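Local structure of exoglucanase A (Cellulomonas fimi, 7CBD) at residues A[14-19]-A[70-75]; A[42-47]-A[432-437]; A[51-56]-A[363-368]. The protein hydrolyses the beta-1,4-glucosidic bonds of cellulose with inversion of anomeric configuration, releasing cellobiose from the non-reducing chain ends through its family 6 catalytic domain. All coordinates share one frame; numbering follows the deposited sequence.

Contact 1 of 3, residues A[14-19]-A[70-75]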
loop_
_atom_site.group_PDB
_atom_site.type_symbol
_atom_site.label_atom_id
_atom_site.label_comp_id
_atom_site.label_asym_id
_atom_site.label_seq_id
_atom_site.Cartn_x
_atom_site.Cartn_y
_atom_site.Cartn_z
ATOM N N VAL A 14 8.228 1.575 -17.922
ATOM C CA VAL A 14 6.781 1.575 -17.787
ATOM C C VAL A 14 6.412 0.592 -16.681
ATOM O O VAL A 14 7.228 -0.217 -16.245
ATOM C CB VAL A 14 6.095 1.228 -19.139
ATOM C CG1 VAL A 14 6.433 -0.185 -19.570
ATOM C CG2 VAL A 14 4.598 1.451 -19.098
ATOM N N GLN A 15 5.164 0.651 -16.217
ATOM C CA GLN A 15 4.660 -0.280 -15.217
ATOM C C GLN A 15 3.515 -1.115 -15.785
ATOM O O GLN A 15 2.722 -0.641 -16.603
ATOM C CB GLN A 15 4.196 0.452 -13.953
ATOM C CG GLN A 15 5.301 1.223 -13.264
ATOM C CD GLN A 15 4.826 1.832 -11.958
ATOM O OE1 GLN A 15 4.245 1.146 -11.114
ATOM N NE2 GLN A 15 5.070 3.121 -11.780
ATOM N N TYR A 16 3.427 -2.364 -15.331
ATOM C CA TYR A 16 2.383 -3.277 -15.788
ATOM C C TYR A 16 0.997 -2.754 -15.448
ATOM O O TYR A 16 0.743 -2.333 -14.318
ATOM C CB TYR A 16 2.564 -4.623 -15.092
ATOM C CG TYR A 16 1.487 -5.656 -15.366
ATOM C CD1 TYR A 16 1.378 -6.256 -16.608
ATOM C CD2 TYR A 16 0.609 -6.063 -14.362
ATOM C CE1 TYR A 16 0.412 -7.216 -16.861
ATOM C CE2 TYR A 16 -0.359 -7.029 -14.599
ATOM C CZ TYR A 16 -0.444 -7.609 -15.852
ATOM O OH TYR A 16 -1.387 -8.578 -16.124
ATOM N N VAL A 17 0.090 -2.833 -16.417
ATOM C CA VAL A 17 -1.322 -2.534 -16.203
ATOM C C VAL A 17 -2.097 -3.849 -16.197
ATOM O O VAL A 17 -2.004 -4.642 -17.146
ATOM C CB VAL A 17 -1.851 -1.552 -17.261
ATOM C CG1 VAL A 17 -3.331 -1.278 -17.052
ATOM C CG2 VAL A 17 -1.060 -0.256 -17.199
ATOM N N ASN A 18 -2.851 -4.086 -15.125
ATOM C CA ASN A 18 -3.556 -5.340 -14.892
ATOM C C ASN A 18 -4.885 -5.328 -15.641
ATOM O O ASN A 18 -5.797 -4.584 -15.262
ATOM C CB ASN A 18 -3.760 -5.500 -13.383
ATOM C CG ASN A 18 -4.577 -6.719 -13.015
ATOM O OD1 ASN A 18 -5.074 -7.445 -13.876
ATOM N ND2 ASN A 18 -4.715 -6.954 -11.717
ATOM N N PRO A 19 -5.039 -6.136 -16.698
ATOM C CA PRO A 19 -6.284 -6.074 -17.483
ATOM C C PRO A 19 -7.510 -6.532 -16.718
ATOM O O PRO A 19 -8.625 -6.114 -17.057
ATOM C CB PRO A 19 -5.995 -6.981 -18.685
ATOM C CG PRO A 19 -4.976 -7.938 -18.175
ATOM C CD PRO A 19 -4.122 -7.178 -17.189
ATOM N N LYS A 70 0.922 -16.673 -13.601
ATOM C CA LYS A 70 1.489 -16.846 -14.937
ATOM C C LYS A 70 0.794 -15.945 -15.952
ATOM O O LYS A 70 1.447 -15.356 -16.822
ATOM C CB LYS A 70 1.395 -18.307 -15.377
ATOM C CG LYS A 70 1.813 -18.524 -16.839
ATOM C CD LYS A 70 1.890 -20.013 -17.179
ATOM C CE LYS A 70 1.600 -20.311 -18.652
ATOM N NZ LYS A 70 2.437 -19.557 -19.611
ATOM N N PHE A 71 -0.535 -15.832 -15.854
ATOM C CA PHE A 71 -1.303 -14.933 -16.710
ATOM C C PHE A 71 -0.704 -13.533 -16.701
ATOM O O PHE A 71 -0.443 -12.947 -17.758
ATOM C CB PHE A 71 -2.755 -14.933 -16.213
ATOM C CG PHE A 71 -3.627 -13.848 -16.796
ATOM C CD1 PHE A 71 -4.163 -13.969 -18.070
ATOM C CD2 PHE A 71 -3.966 -12.736 -16.039
ATOM C CE1 PHE A 71 -4.997 -12.983 -18.590
ATOM C CE2 PHE A 71 -4.798 -11.748 -16.549
ATOM C CZ PHE A 71 -5.312 -11.871 -17.825
ATOM N N HIS A 72 -0.437 -12.996 -15.507
ATOM C CA HIS A 72 0.093 -11.637 -15.401
ATOM C C HIS A 72 1.521 -11.531 -15.922
ATOM O O HIS A 72 1.870 -10.547 -16.585
ATOM C CB HIS A 72 -0.003 -11.152 -13.958
ATOM C CG HIS A 72 -1.409 -10.996 -13.490
ATOM N ND1 HIS A 72 -2.254 -10.027 -13.985
ATOM C CD2 HIS A 72 -2.137 -11.719 -12.608
ATOM C CE1 HIS A 72 -3.436 -10.143 -13.408
ATOM N NE2 HIS A 72 -3.394 -11.167 -12.574
ATOM N N LEU A 73 2.369 -12.515 -15.618
ATOM C CA LEU A 73 3.743 -12.471 -16.112
ATOM C C LEU A 73 3.780 -12.510 -17.638
ATOM O O LEU A 73 4.529 -11.751 -18.273
ATOM C CB LEU A 73 4.554 -13.612 -15.507
ATOM C CG LEU A 73 4.755 -13.508 -13.997
ATOM C CD1 LEU A 73 5.256 -14.833 -13.459
ATOM C CD2 LEU A 73 5.742 -12.403 -13.684
ATOM N N ASP A 74 2.962 -13.376 -18.244
ATOM C CA ASP A 74 2.868 -13.419 -19.702
ATOM C C ASP A 74 2.353 -12.096 -20.263
ATOM O O ASP A 74 2.867 -11.597 -21.274
ATOM C CB ASP A 74 1.945 -14.555 -20.135
ATOM C CG ASP A 74 2.524 -15.932 -19.864
ATOM O OD1 ASP A 74 3.758 -16.068 -19.685
ATOM O OD2 ASP A 74 1.719 -16.894 -19.838
ATOM N N ASN A 75 1.325 -11.517 -19.630
ATOM C CA ASN A 75 0.835 -10.212 -20.069
ATOM C C ASN A 75 1.932 -9.166 -19.965
ATOM O O ASN A 75 2.062 -8.300 -20.837
ATOM C CB ASN A 75 -0.338 -9.755 -19.209
ATOM C CG ASN A 75 -1.557 -10.629 -19.347
ATOM O OD1 ASN A 75 -1.696 -11.392 -20.302
ATOM N ND2 ASN A 75 -2.462 -10.521 -18.373
#

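Contact 2 of 3, residues A[42-47]-A[432-437]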
loop_
_atom_site.group_PDB
_atom_site.type_symbol
_atom_site.label_atom_id
_atom_site.label_comp_id
_atom_site.label_asym_id
_atom_site.label_seq_id
_atom_site.Cartn_x
_atom_site.Cartn_y
_atom_site.Cartn_z
ATOM N N MET A 42 -13.417 7.568 -14.410
ATOM C CA MET A 42 -13.158 6.160 -14.128
ATOM C C MET A 42 -12.414 5.496 -15.281
ATOM O O MET A 42 -11.492 4.706 -15.056
ATOM C CB MET A 42 -14.463 5.427 -13.820
ATOM C CG MET A 42 -15.133 5.895 -12.545
ATOM S SD MET A 42 -16.598 4.907 -12.178
ATOM C CE MET A 42 -16.963 5.454 -10.512
ATOM N N ARG A 43 -12.775 5.828 -16.527
ATOM C CA ARG A 43 -12.055 5.257 -17.661
ATOM C C ARG A 43 -10.578 5.638 -17.638
ATOM O O ARG A 43 -9.716 4.821 -17.974
ATOM C CB ARG A 43 -12.724 5.654 -18.975
ATOM C CG ARG A 43 -14.103 5.020 -19.148
ATOM C CD ARG A 43 -14.637 5.158 -20.563
ATOM N NE ARG A 43 -14.844 6.551 -20.955
ATOM C CZ ARG A 43 -15.999 7.205 -20.840
ATOM N NH1 ARG A 43 -17.071 6.611 -20.323
ATOM N NH2 ARG A 43 -16.081 8.467 -21.241
ATOM N N THR A 44 -10.260 6.869 -17.224
ATOM C CA THR A 44 -8.856 7.255 -17.080
ATOM C C THR A 44 -8.154 6.404 -16.030
ATOM O O THR A 44 -7.018 5.960 -16.233
ATOM C CB THR A 44 -8.756 8.733 -16.712
ATOM O OG1 THR A 44 -9.380 9.508 -17.736
ATOM C CG2 THR A 44 -7.295 9.161 -16.563
ATOM N N VAL A 45 -8.821 6.159 -14.903
ATOM C CA VAL A 45 -8.229 5.349 -13.840
ATOM C C VAL A 45 -7.877 3.955 -14.349
ATOM O O VAL A 45 -6.845 3.382 -13.966
ATOM C CB VAL A 45 -9.185 5.310 -12.635
ATOM C CG1 VAL A 45 -8.733 4.291 -11.593
ATOM C CG2 VAL A 45 -9.302 6.691 -12.010
ATOM N N ALA A 46 -8.718 3.393 -15.225
ATOM C CA ALA A 46 -8.525 2.032 -15.730
ATOM C C ALA A 46 -7.223 1.853 -16.503
ATOM O O ALA A 46 -6.764 0.714 -16.671
ATOM C CB ALA A 46 -9.707 1.632 -16.616
ATOM N N GLY A 47 -6.616 2.936 -16.980
ATOM C CA GLY A 47 -5.363 2.829 -17.691
ATOM C C GLY A 47 -4.130 2.840 -16.821
ATOM O O GLY A 47 -3.018 2.739 -17.346
ATOM N N GLY A 432 -8.607 13.739 -14.991
ATOM C CA GLY A 432 -9.216 14.113 -16.253
ATOM C C GLY A 432 -9.947 12.934 -16.875
ATOM O O GLY A 432 -9.639 11.786 -16.605
ATOM N N GLY A 433 -10.932 13.232 -17.714
ATOM C CA GLY A 433 -11.711 12.178 -18.341
ATOM C C GLY A 433 -11.087 11.654 -19.623
ATOM O O GLY A 433 -10.355 12.352 -20.323
ATOM N N THR A 434 -11.381 10.389 -19.922
ATOM C CA THR A 434 -11.005 9.744 -21.176
ATOM C C THR A 434 -12.283 9.345 -21.896
ATOM O O THR A 434 -13.188 8.772 -21.278
ATOM C CB THR A 434 -10.159 8.487 -20.911
ATOM O OG1 THR A 434 -8.924 8.858 -20.292
ATOM C CG2 THR A 434 -9.861 7.757 -22.215
ATOM N N THR A 435 -12.358 9.638 -23.193
ATOM C CA THR A 435 -13.545 9.350 -23.994
ATOM C C THR A 435 -13.128 8.584 -25.241
ATOM O O THR A 435 -12.293 9.086 -26.023
ATOM C CB THR A 435 -14.261 10.647 -24.370
ATOM O OG1 THR A 435 -14.657 11.325 -23.173
ATOM C CG2 THR A 435 -15.494 10.362 -25.225
ATOM N N PRO A 436 -13.667 7.392 -25.481
ATOM C CA PRO A 436 -13.327 6.680 -26.717
ATOM C C PRO A 436 -13.834 7.426 -27.943
ATOM O O PRO A 436 -14.834 8.150 -27.896
ATOM C CB PRO A 436 -14.028 5.326 -26.562
ATOM C CG PRO A 436 -15.057 5.527 -25.522
ATOM C CD PRO A 436 -14.581 6.623 -24.620
ATOM N N VAL A 437 -13.125 7.220 -29.056
ATOM C CA VAL A 437 -13.362 7.995 -30.271
ATOM C C VAL A 437 -14.791 7.828 -30.777
ATOM O O VAL A 437 -15.379 8.774 -31.317
ATOM C CB VAL A 437 -12.300 7.656 -31.341
ATOM C CG1 VAL A 437 -12.384 6.186 -31.752
ATOM C CG2 VAL A 437 -12.432 8.581 -32.548
#

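Contact 3 of 3, residues A[51-56]-A[363-368]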
loop_
_atom_site.group_PDB
_atom_site.type_symbol
_atom_site.label_atom_id
_atom_site.label_comp_id
_atom_site.label_asym_id
_atom_site.label_seq_id
_atom_site.Cartn_x
_atom_site.Cartn_y
_atom_site.Cartn_z
ATOM N N ALA A 51 -0.592 -3.025 -8.567
ATOM C CA ALA A 51 0.095 -4.257 -8.217
ATOM C C ALA A 51 -0.867 -5.436 -8.212
ATOM O O ALA A 51 -2.055 -5.302 -7.900
ATOM C CB ALA A 51 0.753 -4.139 -6.845
ATOM N N VAL A 52 -0.327 -6.604 -8.545
ATOM C CA VAL A 52 -1.049 -7.863 -8.438
ATOM C C VAL A 52 -0.710 -8.491 -7.093
ATOM O O VAL A 52 0.468 -8.693 -6.771
ATOM C CB VAL A 52 -0.682 -8.802 -9.599
ATOM C CG1 VAL A 52 -1.276 -10.185 -9.364
ATOM C CG2 VAL A 52 -1.160 -8.203 -10.914
ATOM N N TRP A 53 -1.737 -8.800 -6.305
ATOM C CA TRP A 53 -1.559 -9.312 -4.948
ATOM C C TRP A 53 -1.657 -10.831 -4.950
ATOM O O TRP A 53 -2.686 -11.392 -5.343
ATOM C CB TRP A 53 -2.633 -8.753 -4.014
ATOM C CG TRP A 53 -2.458 -7.306 -3.684
ATOM C CD1 TRP A 53 -2.493 -6.247 -4.559
ATOM C CD2 TRP A 53 -2.216 -6.748 -2.385
ATOM N NE1 TRP A 53 -2.295 -5.066 -3.874
ATOM C CE2 TRP A 53 -2.121 -5.347 -2.543
ATOM C CE3 TRP A 53 -2.076 -7.292 -1.106
ATOM C CZ2 TRP A 53 -1.877 -4.493 -1.468
ATOM C CZ3 TRP A 53 -1.841 -6.436 -0.043
ATOM C CH2 TRP A 53 -1.748 -5.055 -0.229
ATOM N N MET A 54 -0.603 -11.497 -4.476
ATOM C CA MET A 54 -0.690 -12.920 -4.154
ATOM C C MET A 54 -1.109 -13.030 -2.687
ATOM O O MET A 54 -0.316 -13.308 -1.790
ATOM C CB MET A 54 0.633 -13.618 -4.447
ATOM C CG MET A 54 0.952 -13.693 -5.944
ATOM S SD MET A 54 -0.162 -14.777 -6.873
ATOM C CE MET A 54 -1.040 -13.620 -7.922
ATOM N N ASP A 55 -2.392 -12.751 -2.442
ATOM C CA ASP A 55 -2.894 -12.633 -1.074
ATOM C C ASP A 55 -3.331 -13.959 -0.468
ATOM O O ASP A 55 -3.815 -13.976 0.669
ATOM C CB ASP A 55 -4.007 -11.576 -0.958
ATOM C CG ASP A 55 -5.196 -11.848 -1.865
ATOM O OD1 ASP A 55 -5.129 -12.761 -2.707
ATOM O OD2 ASP A 55 -6.216 -11.133 -1.732
ATOM N N ARG A 56 -3.161 -15.059 -1.192
ATOM C CA ARG A 56 -3.420 -16.400 -0.694
ATOM C C ARG A 56 -2.795 -17.363 -1.688
ATOM O O ARG A 56 -2.532 -17.002 -2.841
ATOM C CB ARG A 56 -4.920 -16.678 -0.534
ATOM C CG ARG A 56 -5.759 -16.202 -1.692
ATOM C CD ARG A 56 -7.242 -16.487 -1.460
ATOM N NE ARG A 56 -8.122 -15.676 -2.296
ATOM C CZ ARG A 56 -9.394 -15.968 -2.561
ATOM N NH1 ARG A 56 -10.108 -15.154 -3.326
ATOM N NH2 ARG A 56 -9.952 -17.067 -2.069
ATOM N N TRP A 363 0.780 2.412 -7.367
ATOM C CA TRP A 363 -0.514 2.002 -6.813
ATOM C C TRP A 363 -0.370 0.535 -6.436
ATOM O O TRP A 363 -0.523 -0.355 -7.282
ATOM C CB TRP A 363 -1.651 2.212 -7.803
ATOM C CG TRP A 363 -2.050 3.638 -7.959
ATOM C CD1 TRP A 363 -1.476 4.734 -7.368
ATOM C CD2 TRP A 363 -3.124 4.129 -8.764
ATOM N NE1 TRP A 363 -2.145 5.880 -7.758
ATOM C CE2 TRP A 363 -3.151 5.532 -8.624
ATOM C CE3 TRP A 363 -4.064 3.514 -9.596
ATOM C CZ2 TRP A 363 -4.085 6.331 -9.286
ATOM C CZ3 TRP A 363 -4.988 4.306 -10.256
ATOM C CH2 TRP A 363 -4.991 5.703 -10.097
ATOM N N ILE A 364 -0.047 0.282 -5.169
ATOM C CA ILE A 364 0.074 -1.096 -4.714
ATOM C C ILE A 364 -1.307 -1.679 -4.438
ATOM O O ILE A 364 -1.730 -2.646 -5.076
ATOM C CB ILE A 364 1.036 -1.222 -3.516
ATOM C CG1 ILE A 364 2.426 -0.666 -3.858
ATOM C CG2 ILE A 364 1.148 -2.672 -3.098
ATOM C CD1 ILE A 364 3.102 -1.316 -5.065
ATOM N N LYS A 365 -2.053 -1.075 -3.521
ATOM C CA LYS A 365 -3.463 -1.430 -3.387
ATOM C C LYS A 365 -4.208 -0.965 -4.638
ATOM O O LYS A 365 -4.027 0.179 -5.065
ATOM C CB LYS A 365 -4.047 -0.728 -2.169
ATOM C CG LYS A 365 -5.519 -1.012 -1.942
ATOM C CD LYS A 365 -5.740 -2.431 -1.443
ATOM C CE LYS A 365 -7.219 -2.678 -1.155
ATOM N NZ LYS A 365 -7.466 -3.983 -0.479
ATOM N N PRO A 366 -5.043 -1.802 -5.254
ATOM C CA PRO A 366 -5.797 -1.351 -6.443
ATOM C C PRO A 366 -7.046 -0.595 -6.029
ATOM O O PRO A 366 -7.902 -1.146 -5.315
ATOM C CB PRO A 366 -6.161 -2.666 -7.155
ATOM C CG PRO A 366 -5.257 -3.734 -6.519
ATOM C CD PRO A 366 -5.135 -3.262 -5.087
ATOM N N PRO A 367 -7.188 0.667 -6.441
ATOM C CA PRO A 367 -8.385 1.427 -6.061
ATOM C C PRO A 367 -9.658 0.695 -6.451
ATOM O O PRO A 367 -9.783 0.167 -7.559
ATOM C CB PRO A 367 -8.231 2.741 -6.837
ATOM C CG PRO A 367 -6.744 2.896 -6.993
ATOM C CD PRO A 367 -6.214 1.497 -7.181
ATOM N N GLY A 368 -10.612 0.663 -5.516
ATOM C CA GLY A 368 -11.869 -0.018 -5.711
ATOM C C GLY A 368 -11.983 -1.343 -4.988
ATOM O O GLY A 368 -13.104 -1.807 -4.746
#

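Contact 1 of 3, residues A[14-19]-A[70-75]
Y16 lays its phenol against the first turns of helix 69-83, its ring edge meeting H72 and N75. Its CB points toward the helix, CG lies anti to the backbone N (chi1 175°), and CE1 comes to 3.5 Å from N75 CB. Y16 OH makes two hydrogen bonds. One joins it to H72 ND1 at 2.7 Å, and either atom could be the donor; the two rings meet rim to rim with planes at 87°. The other comes from N75 ND2, 3.2 Å from Y16 OH, nearly straight and in the plane of an amide almost coplanar with the phenol. The contact belongs to the alpha/beta-barrel catalytic domain of family 6: helix 69-83 leads into strand 87-93, with which strand 14-15 pairs in parallel, and F89 of strand 87-93 meets the Y16 ring edge-to-face. A phenylalanine at Y16 would probably leave H72 ND1 and N75 ND2 without the hydroxyl that links them. N18 OD1 lies 3.2 Å from H72 CE1 at the imidazole edge, while that oxygen caps the next helix through the backbone N of T20. Farther out, P19 CG touches F71 CZ at 4.0 Å and packs on N75 ND2 at 3.6 Å.

Contact 2 of 3, residues A[42-47]-A[432-437]
R43 and T44, adjacent near the end of helix 36-45, each hold a backbone carbonyl of the C-terminal segment 432-437. R43 grips T434 O side-on with two nitrogens: NE lies 2.8 Å and NH2 2.9 Å from this one oxygen. Sharing a single acceptor bends both bonds, with N-H...O angles of 141° and 134°, and the oxygen sits 17° out of the guanidinium plane. A bend at chi3 turns NE toward T434 O. T44 OG1 donates to G432 O at 2.6 Å and accepts from T434 OG1 at 2.7 Å, so the hydroxyls form a relay from T434 through T44 to the carbonyl. In T44, OG1 lies anti to the carbonyl carbon and beside the backbone N, and a further weak bond connects it to A40 O in the preceding turn of the helix. T434 is also tied to A40 through the backbone.

Packing around these bonds is modest. The CB atoms of R43 and T434 are 4.3 Å apart, and P436 CD rests 3.7 Å from R43 NE, the two side chains crossing at about a right angle. On the inner side of the helix, M42 and V45 pack on F420 of helix 417-425. This is a surface contact away from the annotated catalytic residues, and its chemistry is mainly polar: an extended chain without regular secondary structure is held to the helix by four side-chain bonds, of which three are accepted by main-chain carbonyls of G432 and T434, and the hydroxyl of T434 adds the fourth.

Contact 3 of 3, residues A[51-56]-A[363-368]
W53 and A51 each make one hydrogen bond to the loop that follows strand 358-362. W53 CG lies anti to the carbonyl carbon (chi1 -72°), on the side of the backbone N, and NE1 of this indole donates to I364 O at 2.8 Å along a nearly straight path (162°). The acceptor lies close to the indole plane, whereas the donor stands above the carbonyl plane, 49° out of it. One residue back in the loop, W363 O accepts from A51 N at 3.0 Å. The neighbouring carbonyls of W363 and I364 thus receive one backbone and one indole N-H.

Apolar contacts flank these bonds. I364 CG2 reaches W53 CZ2 at 3.9 Å and also touches A51 CB, so the methyl branch bridges the two residues. P366 comes obliquely to the indole, its CD 4.0 Å from W53 CD1.

A charged group lies farther out. K365 NZ is 5.9 Å from the centroid of the W53 six-membered ring and close to the ring normal, a long cation-pi approach and at most a weak attraction. Its stronger partner is S370 O, and it forms only a long, weak ion pair with D371, a predicted active-site residue; the loop therefore reaches the probable active site.

In the fold, strand 52-54 pairs in parallel with strand 87-93, whose V92 packs against A51, W53 and I364. D295, at the end of strand 291-295, accepts from K365 N, and W21 of helix 19-30 covers W363 and P366.

In the fold
Contact 1 and contact 3 both reach the main sheet, through strands 14-15 and 52-54, which each pair in parallel with strand 87-93. Their centres lie about 13 Å apart, and V52 packs against Y16, N18 and H72. Contact 2 sits at the surface, about 19 Å from contact 1 and 21 Å from contact 3 between centres; V17 touches its A46 and G47, and V45 meets W363. Along the chain the order is 14-19, 42-47, 51-56, 70-75, 363-368 and 432-437, so contact 1 crosses both others, while contact 3 falls between the two segments of contact 2. Contact 1 joins two early elements, whereas contacts 2 and 3 tie early elements to late parts of the catalytic domain.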